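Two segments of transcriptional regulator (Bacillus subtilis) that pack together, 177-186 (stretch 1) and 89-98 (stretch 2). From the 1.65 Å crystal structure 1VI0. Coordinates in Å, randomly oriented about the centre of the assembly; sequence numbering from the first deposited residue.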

# COMPACT_ATOMS: atom_id res chain seq x y z
N ASP A 177 -0.11 19.62 5.14
CA ASP A 177 1.31 19.64 5.21
C ASP A 177 1.92 18.29 5.63
O ASP A 177 2.34 18.06 6.76
CB ASP A 177 1.77 20.73 6.22
CG ASP A 177 3.22 21.02 6.15
OD1 ASP A 177 4.06 20.26 5.59
OD2 ASP A 177 3.63 22.04 6.80
N LEU A 178 2.07 17.40 4.62
CA LEU A 178 2.65 16.07 4.91
C LEU A 178 3.94 16.13 5.68
O LEU A 178 4.17 15.38 6.64
CB LEU A 178 2.88 15.38 3.52
CG LEU A 178 3.53 13.99 3.63
CD1 LEU A 178 2.61 13.04 4.33
CD2 LEU A 178 3.84 13.50 2.20
N VAL A 179 4.88 16.95 5.23
CA VAL A 179 6.23 17.04 5.76
C VAL A 179 6.26 17.28 7.26
O VAL A 179 7.04 16.74 8.01
CB VAL A 179 7.05 18.06 5.00
CG1 VAL A 179 8.40 18.34 5.64
CG2 VAL A 179 7.28 17.49 3.56
N ALA A 180 5.31 18.12 7.69
CA ALA A 180 5.16 18.49 9.14
C ALA A 180 4.80 17.32 10.01
O ALA A 180 4.78 17.39 11.27
CB ALA A 180 4.16 19.64 9.22
N LEU A 181 4.33 16.20 9.41
CA LEU A 181 3.97 15.03 10.18
C LEU A 181 5.17 14.08 10.39
O LEU A 181 4.98 13.09 11.14
CB LEU A 181 2.85 14.24 9.50
CG LEU A 181 1.58 14.94 9.10
CD1 LEU A 181 0.57 14.08 8.36
CD2 LEU A 181 0.94 15.51 10.38
N SER A 182 6.28 14.37 9.75
CA SER A 182 7.48 13.52 9.86
C SER A 182 7.80 13.05 11.24
O SER A 182 8.01 11.84 11.55
CB SER A 182 8.72 14.26 9.26
OG SER A 182 8.51 14.48 7.89
N ASN A 183 7.99 14.03 12.20
CA ASN A 183 8.41 13.61 13.53
C ASN A 183 7.41 12.74 14.24
O ASN A 183 7.77 11.82 14.99
CB ASN A 183 8.72 14.85 14.39
CG ASN A 183 9.41 14.53 15.69
OD1 ASN A 183 10.61 14.17 15.65
ND2 ASN A 183 8.76 14.68 16.82
N SER A 184 6.09 12.97 14.09
CA SER A 184 5.10 12.22 14.80
C SER A 184 5.00 10.78 14.26
O SER A 184 4.88 9.86 15.04
CB SER A 184 3.71 12.88 14.76
OG SER A 184 3.87 14.12 15.50
N VAL A 185 5.32 10.70 12.96
CA VAL A 185 5.33 9.35 12.31
C VAL A 185 6.55 8.57 12.87
O VAL A 185 6.37 7.46 13.37
CB VAL A 185 5.45 9.52 10.81
CG1 VAL A 185 5.62 8.08 10.22
CG2 VAL A 185 4.12 10.05 10.23
N LEU A 186 7.68 9.25 12.86
CA LEU A 186 8.88 8.66 13.55
C LEU A 186 8.59 8.18 14.93
O LEU A 186 8.88 7.01 15.31
CB LEU A 186 9.98 9.75 13.59
CG LEU A 186 11.19 9.34 14.43
CD1 LEU A 186 12.02 8.24 13.72
CD2 LEU A 186 12.07 10.56 14.64
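Stretch 2 (89-98) ISKHFSLLAG

Packing of residues 89-98 on residues 177-186 of the same chain. Most of stretch 2 is helical, continuing a helix that begins earlier in the chain, with phi/psi near -60/-45 and i to i+4 backbone hydrogen bonds such as Phe93 N to Ile89 O (3.0 Å) and Ala97 N to Phe93 O (2.8 Å). Stretch 1 passes from a loop through a 3-10 segment, Val179 to Leu181, into a helix that runs on beyond Leu186. The two helices run in roughly opposing directions, their axes crossing at 138° with a closest approach of 9.8 Å. The nearest CA pairs across the contact are Ser182 CA to Ser90 CA and Val179 CA to Phe93 CA, each 5.3 Å. The contact buries 503 Å² in all, and no hydrogen bond crosses it.

Aromatic packing centres on Phe93, which has the largest covered area of any residue here. Its CA-CB bond points toward stretch 1, and with chi1 in m, the ring lies with one face against Leu178. Leu178 CD1 stands 3.9 Å from the Phe93 ring centroid, only 5° off the ring normal, a CH-pi contact over one face; Leu178 CG is 3.7 Å from Phe93 CG. At the ring edge, Val185 CG2 lies 4.0 Å from Phe93 CE2. The backbone also takes part, Leu178 O approaching Phe93 CD2 to 3.4 Å.

Aliphatic contacts extend the packing toward both ends of stretch 2. Near its start, Ile89 (m, t) directs CD1 at the stretch 1 helix, 3.9 Å from Leu186 CB and 4.3 Å from Val185 CG1, while Ile89 CG2 sits 3.9 Å from Ser182 O. Val179 CG2 rests 4.1 Å from Phe93 CB and, nearer the end of stretch 2, 3.9 Å from Ala97 CB.

Two serine hydroxyls at the contact, Ser182 OG and Ser94 OG, are hydrogen-bonded within their own stretches. Ser182 OG donates to Val179 O (2.7 Å), yet still packs 3.4 Å from Ser90 CA and 3.5 Å from Phe93 CD2. Ser94 OG donates to Ser90 O (2.9 Å), folding back on its own helix, and meets Val179 CG2 at 3.6 Å. Away from the interface, Asp177 OD1 accepts a hydrogen bond from Ala180 N (3.2 Å) at the turn leading into the 3-10 segment, while the CA-CB bonds of Ala180, Asn183, Lys91 and Leu95 point away from the opposing stretch.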

# COMPACT_ATOMS: atom_id res chain seq x y z
N ILE A 89 12.24 9.40 6.75
CA ILE A 89 10.84 9.84 6.71
C ILE A 89 10.70 11.25 6.12
O ILE A 89 9.88 11.54 5.25
CB ILE A 89 10.16 9.71 8.06
CG1 ILE A 89 10.28 8.23 8.58
CG2 ILE A 89 8.73 10.16 8.05
CD1 ILE A 89 9.93 8.09 10.01
N SER A 90 11.51 12.17 6.69
CA SER A 90 11.37 13.56 6.21
C SER A 90 11.78 13.71 4.76
O SER A 90 11.07 14.40 4.00
CB SER A 90 12.17 14.46 7.16
OG SER A 90 13.54 14.30 7.01
N LYS A 91 12.79 12.95 4.29
CA LYS A 91 13.20 13.03 2.91
C LYS A 91 12.16 12.39 1.97
O LYS A 91 11.89 12.99 0.92
CB LYS A 91 14.62 12.58 2.67
CG LYS A 91 15.62 13.42 3.49
CD LYS A 91 15.99 14.67 2.70
CE LYS A 91 15.92 15.92 3.55
NZ LYS A 91 14.49 16.32 3.82
N HIS A 92 11.57 11.31 2.42
CA HIS A 92 10.51 10.64 1.61
C HIS A 92 9.33 11.61 1.43
O HIS A 92 8.85 11.90 0.33
CB HIS A 92 10.15 9.33 2.25
CG HIS A 92 9.16 8.43 1.56
ND1 HIS A 92 9.26 7.05 1.55
CD2 HIS A 92 8.01 8.72 0.93
CE1 HIS A 92 8.17 6.55 0.96
NE2 HIS A 92 7.40 7.57 0.54
N PHE A 93 8.84 12.16 2.54
CA PHE A 93 7.69 13.08 2.53
C PHE A 93 7.99 14.32 1.70
O PHE A 93 7.17 14.67 0.85
CB PHE A 93 7.38 13.45 4.02
CG PHE A 93 6.69 12.37 4.79
CD1 PHE A 93 6.34 11.12 4.26
CD2 PHE A 93 6.19 12.67 6.07
CE1 PHE A 93 5.63 10.23 5.02
CE2 PHE A 93 5.49 11.75 6.82
CZ PHE A 93 5.19 10.50 6.27
N SER A 94 9.19 14.89 1.87
CA SER A 94 9.59 16.09 1.16
C SER A 94 9.63 15.92 -0.35
O SER A 94 9.21 16.80 -1.12
CB SER A 94 10.95 16.65 1.64
OG SER A 94 10.77 17.12 2.99
N LEU A 95 10.21 14.87 -0.84
CA LEU A 95 10.27 14.55 -2.27
C LEU A 95 8.88 14.55 -2.88
O LEU A 95 8.62 15.33 -3.83
CB LEU A 95 10.90 13.16 -2.38
CG LEU A 95 11.44 12.66 -3.72
CD1 LEU A 95 10.73 11.41 -4.18
CD2 LEU A 95 11.48 13.72 -4.80
N LEU A 96 7.95 13.81 -2.28
CA LEU A 96 6.61 13.68 -2.77
C LEU A 96 5.80 14.95 -2.58
O LEU A 96 5.04 15.35 -3.48
CB LEU A 96 5.93 12.44 -2.21
CG LEU A 96 6.67 11.11 -2.55
CD1 LEU A 96 5.81 9.92 -2.14
CD2 LEU A 96 6.92 11.05 -4.05
N ALA A 97 6.01 15.67 -1.46
CA ALA A 97 5.27 16.95 -1.29
C ALA A 97 5.75 17.98 -2.29
O ALA A 97 5.05 18.98 -2.59
CB ALA A 97 5.43 17.52 0.13
N GLY A 98 6.96 17.83 -2.79
CA GLY A 98 7.63 18.66 -3.73
C GLY A 98 7.23 18.44 -5.17
O GLY A 98 7.63 19.22 -6.06